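Local coordinates for protein isomerase/lactonizing enzyme (Agrobacterium tumefaciens, PDB 1RVK) that is of unknown function but, as a magnesium-binding member of the enolase superfamily, probably removes a proton next to a carboxylate group to form an enolate intermediate, at residues A[18-23]-A[174-179]; A[135-140]-A[168-173]; A[145-150]-A[333-338]. One frame throughout, in Å; residues are numbered along the deposited sequence.

How the contacts relate
Contact 2 (135-140 with 168-173) is the buried one, a parallel strand pair at the start of the barrel whose His171 side chain lies about 4 Å from the bound magnesium ion. Contact 1 (18-23 with 174-179) is superficial, its centre 14 Å from that of contact 2, and brings the N-terminal domain against the loop after strand 167-171; Trp179 CH2 meets Trp173 CG at 3.2 Å. Contact 3 (145-150 with 333-338) is centred 9 Å from contact 2. Residues 135-140 pair on their other edge with strand 328-333, Ser136 O to Leu333 N and Met138 N to Leu333 O both at 2.8 Å, probable hydrogen bonds. Contacts 1 and 3 do not touch.

Contact 1. Residues A[18-23]-A[174-179]; sequences HSDSAG and MPPVSW
The flat carboxylate of Asp20 has the CD-CG edge of Pro176 over one face: Pro176 CD stands 3.5 Å from Asp20 CG and equally far from Asp20 OD2. The ring carbon bonded to the proline nitrogen thus meets the acid, while Pro176 CG leans on Asp20 CB at 3.8 Å. Farther along 174-179, Val177 CG1 rests 3.7 Å above one face of the Trp179 indole, offset toward its rim, and Trp173 meets the same indole at a slant.

Asp20 opens a type I turn to Gly23, and aspartate suits that place because its acid can fold back on the backbone. Its chi1 of 58° sets CG between the backbone N and the carbonyl carbon. OD1 takes a hydrogen bond from His24 N and a weak one from Ala22 N at 2.9 Å. A water 2.7 Å from Asp20 OD2 is within bonding distance of Met174 O and can bridge the two, though other acceptors compete for its protons. Ala22 CB, small enough for a close approach, lies 3.9 Å from Pro175 O.

A cis peptide bond joins Pro175 to Pro176, making a type VI turn closed by Val177 N to Met174 O, and this turns the Pro176 ring toward Asp20. A turn of the N-terminal domain here meets the loop after barrel strand 167-171, consistent with the way that domain covers the barrel mouth in enolase-superfamily members.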
loop_
_atom_site.group_PDB
_atom_site.type_symbol
_atom_site.label_atom_id
_atom_site.label_comp_id
_atom_site.label_asym_id
_atom_site.label_seq_id
_atom_site.Cartn_x
_atom_site.Cartn_y
_atom_site.Cartn_z
ATOM N N HIS A 18 11.930 -9.542 -5.648
ATOM C CA HIS A 18 11.787 -9.578 -7.100
ATOM C C HIS A 18 10.305 -9.462 -7.428
ATOM O O HIS A 18 9.464 -9.519 -6.542
ATOM C CB HIS A 18 12.302 -10.900 -7.673
ATOM C CG HIS A 18 13.792 -11.021 -7.696
ATOM N ND1 HIS A 18 14.547 -11.153 -6.551
ATOM C CD2 HIS A 18 14.667 -11.035 -8.728
ATOM C CE1 HIS A 18 15.824 -11.246 -6.877
ATOM N NE2 HIS A 18 15.924 -11.178 -8.192
ATOM N N SER A 19 9.990 -9.295 -8.704
ATOM C CA SER A 19 8.598 -9.209 -9.132
ATOM C C SER A 19 8.467 -9.994 -10.432
ATOM O O SER A 19 9.270 -9.815 -11.350
ATOM C CB SER A 19 8.185 -7.747 -9.346
ATOM O OG SER A 19 8.931 -7.150 -10.390
ATOM N N ASP A 20 7.472 -10.876 -10.511
ATOM C CA ASP A 20 7.290 -11.672 -11.721
ATOM C C ASP A 20 6.689 -10.855 -12.861
ATOM O O ASP A 20 6.467 -9.653 -12.728
ATOM C CB ASP A 20 6.434 -12.918 -11.447
ATOM C CG ASP A 20 5.065 -12.590 -10.893
ATOM O OD1 ASP A 20 4.477 -11.567 -11.304
ATOM O OD2 ASP A 20 4.566 -13.374 -10.055
ATOM N N SER A 21 6.437 -11.515 -13.986
ATOM C CA SER A 21 5.895 -10.841 -15.156
ATOM C C SER A 21 4.548 -10.167 -14.933
ATOM O O SER A 21 4.211 -9.211 -15.631
ATOM C CB SER A 21 5.797 -11.826 -16.320
ATOM O OG SER A 21 7.089 -12.232 -16.728
ATOM N N ALA A 22 3.778 -10.660 -13.965
ATOM C CA ALA A 22 2.471 -10.082 -13.665
ATOM C C ALA A 22 2.574 -9.008 -12.584
ATOM O O ALA A 22 1.571 -8.392 -12.215
ATOM C CB ALA A 22 1.497 -11.176 -13.226
ATOM N N GLY A 23 3.782 -8.797 -12.066
ATOM C CA GLY A 23 3.980 -7.778 -11.048
ATOM C C GLY A 23 3.870 -8.225 -9.600
ATOM O O GLY A 23 3.845 -7.387 -8.699
HETATM N N MSE A 174 -0.856 -17.141 -7.730
HETATM C CA MSE A 174 -1.300 -16.478 -8.948
HETATM C C MSE A 174 -0.310 -16.720 -10.084
HETATM O O MSE A 174 0.883 -16.910 -9.849
HETATM C CB MSE A 174 -1.416 -14.970 -8.699
HETATM C CG MSE A 174 -2.291 -14.598 -7.512
HETATM SE SE MSE A 174 -2.406 -12.683 -7.271
HETATM C CE MSE A 174 -2.895 -12.656 -5.407
ATOM N N PRO A 175 -0.792 -16.730 -11.337
ATOM C CA PRO A 175 0.174 -16.948 -12.419
ATOM C C PRO A 175 1.193 -15.804 -12.373
ATOM O O PRO A 175 0.896 -14.725 -11.860
ATOM C CB PRO A 175 -0.699 -16.930 -13.676
ATOM C CG PRO A 175 -1.896 -16.116 -13.269
ATOM C CD PRO A 175 -2.158 -16.575 -11.860
ATOM N N PRO A 176 2.395 -16.009 -12.930
ATOM C CA PRO A 176 2.901 -17.192 -13.630
ATOM C C PRO A 176 3.160 -18.491 -12.856
ATOM O O PRO A 176 3.854 -19.369 -13.367
ATOM C CB PRO A 176 4.159 -16.664 -14.315
ATOM C CG PRO A 176 4.662 -15.666 -13.338
ATOM C CD PRO A 176 3.402 -14.933 -12.942
ATOM N N VAL A 177 2.636 -18.629 -11.640
ATOM C CA VAL A 177 2.828 -19.894 -10.928
ATOM C C VAL A 177 2.174 -20.932 -11.834
ATOM O O VAL A 177 0.990 -20.834 -12.152
ATOM C CB VAL A 177 2.145 -19.910 -9.537
ATOM C CG1 VAL A 177 2.005 -21.351 -9.036
ATOM C CG2 VAL A 177 2.978 -19.112 -8.541
ATOM N N SER A 178 2.969 -21.905 -12.263
ATOM C CA SER A 178 2.541 -22.968 -13.169
ATOM C C SER A 178 1.073 -23.389 -13.172
ATOM O O SER A 178 0.383 -23.262 -14.184
ATOM C CB SER A 178 3.403 -24.213 -12.934
ATOM O OG SER A 178 4.776 -23.922 -13.127
ATOM N N TRP A 179 0.605 -23.896 -12.040
ATOM C CA TRP A 179 -0.761 -24.395 -11.916
ATOM C C TRP A 179 -1.828 -23.390 -11.474
ATOM O O TRP A 179 -3.018 -23.706 -11.484
ATOM C CB TRP A 179 -0.763 -25.569 -10.938
ATOM C CG TRP A 179 -0.131 -25.211 -9.622
ATOM C CD1 TRP A 179 1.174 -25.389 -9.258
ATOM C CD2 TRP A 179 -0.768 -24.555 -8.520
ATOM N NE1 TRP A 179 1.388 -24.885 -7.997
ATOM C CE2 TRP A 179 0.213 -24.368 -7.521
ATOM C CE3 TRP A 179 -2.073 -24.106 -8.280
ATOM C CZ2 TRP A 179 -0.072 -23.751 -6.298
ATOM C CZ3 TRP A 179 -2.355 -23.492 -7.062
ATOM C CH2 TRP A 179 -1.357 -23.323 -6.088
HETATM O O HOH W 1 3.243 -15.603 -9.298
#

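Contact 2. Residues A[135-140]-A[168-173]; sequences GSIMCG and IKLHTW
Ile137 and His171, the two residues most covered here, meet where strands 135-137 and 168-171 run side by side in a beta-alpha-beta unit of the enolase-type TIM barrel, with helix 150-163 as the crossover. The strands are parallel, 12° apart in direction. Ile137 N donates to Lys169 O at 2.9 Å, and Lys169 N to Gly135 O.

The Ile137 side chain faces helix 150-163, among Tyr153, Phe156 and Leu160, a largely apolar setting that a branched aliphatic chain fills well. Its CD1 lies 3.7 Å from Ile168 CG2 and a tight 3.3 Å from Leu170 CD2, the Leu170 side chain running alongside and pointing the same way.

His171 instead turns back across the strand pair. Its CG is anti to the carbonyl carbon (chi1 -80°), and ND1 donates to Ile137 O at 2.7 Å, a short but bent bond (133°) with the oxygen tilted out of the imidazole plane. At the ring edge, in plane, Ser136 OG approaches CE1 to 3.2 Å; Glu329 bonds that hydroxyl. Histidine can therefore clasp the neighbouring strand while lying about 4 Å from the magnesium ion, whose site includes Asp206, Glu232 and Glu258. Lys169, salt-bridged to Glu232 and Glu329, shares this polar side of the sheet.

Beyond the strands, Gly140 N gives a weak hydrogen bond to Thr172 O. Glycine is apt here because a CB would collide with Trp173 CD1; instead Gly140 CA presses on the indole face in a CH-pi contact, 3.9 Å from the centroid of the five-membered ring.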
loop_
_atom_site.group_PDB
_atom_site.type_symbol
_atom_site.label_atom_id
_atom_site.label_comp_id
_atom_site.label_asym_id
_atom_site.label_seq_id
_atom_site.Cartn_x
_atom_site.Cartn_y
_atom_site.Cartn_z
ATOM N N GLY A 135 0.156 -8.897 9.444
ATOM C CA GLY A 135 1.273 -9.363 8.646
ATOM C C GLY A 135 0.722 -9.751 7.292
ATOM O O GLY A 135 -0.038 -10.710 7.189
ATOM N N SER A 136 1.101 -9.001 6.260
ATOM C CA SER A 136 0.626 -9.244 4.902
ATOM C C SER A 136 1.617 -10.153 4.176
ATOM O O SER A 136 2.711 -9.725 3.809
ATOM C CB SER A 136 0.485 -7.903 4.172
ATOM O OG SER A 136 -0.466 -7.974 3.127
ATOM N N ILE A 137 1.218 -11.404 3.970
ATOM C CA ILE A 137 2.068 -12.405 3.327
ATOM C C ILE A 137 2.131 -12.310 1.804
ATOM O O ILE A 137 1.106 -12.150 1.138
ATOM C CB ILE A 137 1.603 -13.827 3.706
ATOM C CG1 ILE A 137 1.551 -13.965 5.229
ATOM C CG2 ILE A 137 2.560 -14.862 3.125
ATOM C CD1 ILE A 137 0.963 -15.279 5.708
HETATM N N MSE A 138 3.341 -12.416 1.259
HETATM C CA MSE A 138 3.547 -12.363 -0.192
HETATM C C MSE A 138 2.740 -13.418 -0.936
HETATM O O MSE A 138 2.326 -14.429 -0.359
HETATM C CB MSE A 138 5.020 -12.589 -0.547
HETATM C CG MSE A 138 5.962 -11.451 -0.226
HETATM SE SE MSE A 138 7.697 -11.750 -1.062
HETATM C CE MSE A 138 8.408 -9.966 -0.879
ATOM N N CYS A 139 2.537 -13.183 -2.229
ATOM C CA CYS A 139 1.819 -14.123 -3.081
ATOM C C CYS A 139 2.532 -15.466 -3.009
ATOM O O CYS A 139 3.729 -15.526 -2.730
ATOM C CB CYS A 139 1.818 -13.640 -4.534
ATOM S SG CYS A 139 0.858 -12.144 -4.828
ATOM N N GLY A 140 1.798 -16.540 -3.271
ATOM C CA GLY A 140 2.395 -17.862 -3.228
ATOM C C GLY A 140 3.463 -18.085 -4.284
ATOM O O GLY A 140 3.522 -17.380 -5.294
ATOM N N ILE A 168 -3.441 -11.513 10.246
ATOM C CA ILE A 168 -2.611 -12.049 9.170
ATOM C C ILE A 168 -3.410 -12.112 7.879
ATOM O O ILE A 168 -4.539 -12.602 7.879
ATOM C CB ILE A 168 -2.143 -13.487 9.498
ATOM C CG1 ILE A 168 -1.286 -13.477 10.763
ATOM C CG2 ILE A 168 -1.348 -14.067 8.323
ATOM C CD1 ILE A 168 -0.966 -14.863 11.291
ATOM N N LYS A 169 -2.833 -11.622 6.784
ATOM C CA LYS A 169 -3.526 -11.680 5.501
ATOM C C LYS A 169 -2.730 -12.516 4.510
ATOM O O LYS A 169 -1.531 -12.311 4.327
ATOM C CB LYS A 169 -3.743 -10.285 4.904
ATOM C CG LYS A 169 -4.629 -10.325 3.651
ATOM C CD LYS A 169 -5.016 -8.937 3.151
ATOM C CE LYS A 169 -3.883 -8.267 2.382
ATOM N NZ LYS A 169 -4.244 -6.869 1.995
ATOM N N LEU A 170 -3.399 -13.466 3.872
ATOM C CA LEU A 170 -2.722 -14.297 2.892
ATOM C C LEU A 170 -2.955 -13.782 1.486
ATOM O O LEU A 170 -4.060 -13.354 1.156
ATOM C CB LEU A 170 -3.243 -15.736 2.921
ATOM C CG LEU A 170 -3.221 -16.633 4.156
ATOM C CD1 LEU A 170 -3.636 -18.032 3.719
ATOM C CD2 LEU A 170 -1.833 -16.674 4.772
ATOM N N HIS A 171 -1.902 -13.792 0.675
ATOM C CA HIS A 171 -2.017 -13.464 -0.742
ATOM C C HIS A 171 -1.714 -14.871 -1.246
ATOM O O HIS A 171 -0.644 -15.406 -0.953
ATOM C CB HIS A 171 -0.923 -12.502 -1.233
ATOM C CG HIS A 171 -1.177 -11.064 -0.898
ATOM N ND1 HIS A 171 -0.809 -10.501 0.305
ATOM C CD2 HIS A 171 -1.758 -10.070 -1.615
ATOM C CE1 HIS A 171 -1.150 -9.223 0.316
ATOM N NE2 HIS A 171 -1.727 -8.937 -0.837
ATOM N N THR A 172 -2.644 -15.491 -1.964
ATOM C CA THR A 172 -2.408 -16.849 -2.433
ATOM C C THR A 172 -1.737 -16.953 -3.803
ATOM O O THR A 172 -1.210 -15.966 -4.313
ATOM C CB THR A 172 -3.714 -17.674 -2.373
ATOM O OG1 THR A 172 -4.818 -16.876 -2.826
ATOM C CG2 THR A 172 -3.982 -18.111 -0.936
ATOM N N TRP A 173 -1.743 -18.147 -4.388
ATOM C CA TRP A 173 -1.076 -18.385 -5.672
ATOM C C TRP A 173 -1.706 -17.747 -6.904
ATOM O O TRP A 173 -2.917 -17.826 -7.118
ATOM C CB TRP A 173 -0.937 -19.888 -5.904
ATOM C CG TRP A 173 -0.143 -20.581 -4.843
ATOM C CD1 TRP A 173 1.217 -20.739 -4.800
ATOM C CD2 TRP A 173 -0.658 -21.212 -3.666
ATOM N NE1 TRP A 173 1.576 -21.433 -3.667
ATOM C CE2 TRP A 173 0.446 -21.733 -2.952
ATOM C CE3 TRP A 173 -1.947 -21.387 -3.143
ATOM C CZ2 TRP A 173 0.302 -22.419 -1.741
ATOM C CZ3 TRP A 173 -2.092 -22.071 -1.935
ATOM C CH2 TRP A 173 -0.970 -22.578 -1.250
#

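Contact 3. Residues A[145-150]-A[333-338]; sequences GGLATP and LHPFLE
Gly146 is wedged against three consecutive residues, His334, Pro335 and Phe336. Its CA lies 3.7 Å from His334 CE1, its N 3.5 Å from Phe336 CZ, and its O 3.7 Å from Pro335 CG. A CB on Gly146 would press on the His334 and Phe336 rings, which explains the bare backbone. The carbonyl oxygen is buried without a polar partner. Beside it, the Leu147 and His334 side chains run antiparallel past each other, so that Leu147 CD1 comes obliquely to His334 CD2 at 3.6 Å.

The imidazole is fixed from both nitrogens. With His334 CG anti to the backbone N (chi1 -168°), ND1 accepts a nearly straight hydrogen bond (171°) from Phe336 N, which lies in the ring plane. NE2 bonds to Asp141, whose other carboxylate oxygen binds Leu147 N; one aspartate ties the two loops together. Pro335 CD sits 3.1 Å above one face of the imidazole, while His334 CE1 is 3.4 Å above a face of the Phe336 ring, each displaced toward the rim. The type I turn from His334 to Leu337 gathers these rings, and proline suits its second position.

Farther out, the 145-150 loop leads into helix 150-163, with Thr149 as N-cap. Leu147 and Pro335 lean on that helix at Tyr153 and Phe156, residues 333-338 continue from barrel strand 328-333, and His334 and Phe336 touch Pro27 of strand 25-28.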
loop_
_atom_site.group_PDB
_atom_site.type_symbol
_atom_site.label_atom_id
_atom_site.label_comp_id
_atom_site.label_asym_id
_atom_site.label_seq_id
_atom_site.Cartn_x
_atom_site.Cartn_y
_atom_site.Cartn_z
ATOM N N GLY A 145 9.680 -24.918 1.033
ATOM C CA GLY A 145 9.812 -24.311 2.346
ATOM C C GLY A 145 9.406 -22.847 2.395
ATOM O O GLY A 145 9.384 -22.238 3.465
ATOM N N GLY A 146 9.084 -22.277 1.237
ATOM C CA GLY A 146 8.673 -20.883 1.189
ATOM C C GLY A 146 7.168 -20.777 1.346
ATOM O O GLY A 146 6.652 -20.840 2.459
ATOM N N LEU A 147 6.471 -20.601 0.226
ATOM C CA LEU A 147 5.014 -20.514 0.218
ATOM C C LEU A 147 4.530 -21.377 -0.945
ATOM O O LEU A 147 3.714 -20.957 -1.762
ATOM C CB LEU A 147 4.565 -19.058 0.037
ATOM C CG LEU A 147 4.919 -18.125 1.203
ATOM C CD1 LEU A 147 4.557 -16.689 0.853
ATOM C CD2 LEU A 147 4.183 -18.570 2.461
ATOM N N ALA A 148 5.042 -22.602 -1.000
ATOM C CA ALA A 148 4.703 -23.531 -2.076
ATOM C C ALA A 148 3.490 -24.401 -1.792
ATOM O O ALA A 148 2.806 -24.838 -2.716
ATOM C CB ALA A 148 5.899 -24.419 -2.380
ATOM N N THR A 149 3.220 -24.653 -0.518
ATOM C CA THR A 149 2.104 -25.509 -0.139
ATOM C C THR A 149 1.206 -24.883 0.918
ATOM O O THR A 149 1.574 -23.897 1.559
ATOM C CB THR A 149 2.617 -26.833 0.445
ATOM O OG1 THR A 149 3.172 -26.585 1.742
ATOM C CG2 THR A 149 3.701 -27.428 -0.443
ATOM N N PRO A 150 0.006 -25.452 1.113
ATOM C CA PRO A 150 -0.907 -24.916 2.124
ATOM C C PRO A 150 -0.223 -24.960 3.485
ATOM O O PRO A 150 -0.351 -24.040 4.293
ATOM C CB PRO A 150 -2.101 -25.864 2.041
ATOM C CG PRO A 150 -2.147 -26.189 0.579
ATOM C CD PRO A 150 -0.677 -26.448 0.264
ATOM N N LEU A 333 5.440 -9.897 3.477
ATOM C CA LEU A 333 6.303 -10.792 4.250
ATOM C C LEU A 333 6.506 -12.173 3.627
ATOM O O LEU A 333 5.643 -12.682 2.908
ATOM C CB LEU A 333 5.715 -10.974 5.656
ATOM C CG LEU A 333 5.944 -9.968 6.793
ATOM C CD1 LEU A 333 6.326 -8.600 6.281
ATOM C CD2 LEU A 333 4.687 -9.915 7.642
ATOM N N HIS A 334 7.646 -12.785 3.940
ATOM C CA HIS A 334 7.990 -14.109 3.431
ATOM C C HIS A 334 8.988 -14.741 4.399
ATOM O O HIS A 334 9.853 -14.058 4.943
ATOM C CB HIS A 334 8.610 -13.991 2.035
ATOM C CG HIS A 334 8.732 -15.298 1.312
ATOM N ND1 HIS A 334 9.672 -16.250 1.644
ATOM C CD2 HIS A 334 8.015 -15.820 0.287
ATOM C CE1 HIS A 334 9.530 -17.300 0.857
ATOM N NE2 HIS A 334 8.530 -17.066 0.024
ATOM N N PRO A 335 8.876 -16.055 4.634
ATOM C CA PRO A 335 9.820 -16.686 5.562
ATOM C C PRO A 335 11.302 -16.526 5.210
ATOM O O PRO A 335 12.154 -16.550 6.094
ATOM C CB PRO A 335 9.368 -18.151 5.584
ATOM C CG PRO A 335 8.634 -18.328 4.267
ATOM C CD PRO A 335 7.889 -17.027 4.132
ATOM N N PHE A 336 11.613 -16.349 3.932
ATOM C CA PHE A 336 13.011 -16.205 3.525
ATOM C C PHE A 336 13.550 -14.795 3.715
ATOM O O PHE A 336 14.756 -14.571 3.603
ATOM C CB PHE A 336 13.195 -16.587 2.051
ATOM C CG PHE A 336 12.816 -18.005 1.728
ATOM C CD1 PHE A 336 12.514 -18.916 2.735
ATOM C CD2 PHE A 336 12.767 -18.430 0.403
ATOM C CE1 PHE A 336 12.164 -20.231 2.429
ATOM C CE2 PHE A 336 12.421 -19.737 0.087
ATOM C CZ PHE A 336 12.119 -20.640 1.102
ATOM N N LEU A 337 12.665 -13.846 4.006
ATOM C CA LEU A 337 13.079 -12.457 4.164
ATOM C C LEU A 337 12.857 -11.908 5.570
ATOM O O LEU A 337 11.942 -12.329 6.277
ATOM C CB LEU A 337 12.327 -11.580 3.155
ATOM C CG LEU A 337 12.396 -12.000 1.685
ATOM C CD1 LEU A 337 11.504 -11.094 0.843
ATOM C CD2 LEU A 337 13.836 -11.930 1.206
ATOM N N GLU A 338 13.707 -10.965 5.965
ATOM C CA GLU A 338 13.608 -10.341 7.278
ATOM C C GLU A 338 13.142 -8.900 7.103
ATOM O O GLU A 338 13.951 -7.994 6.905
ATOM C CB GLU A 338 14.967 -10.359 7.984
ATOM C CG GLU A 338 14.913 -9.827 9.403
ATOM C CD GLU A 338 14.108 -10.724 10.327
ATOM O OE1 GLU A 338 13.752 -10.270 11.436
ATOM O OE2 GLU A 338 13.841 -11.884 9.951
#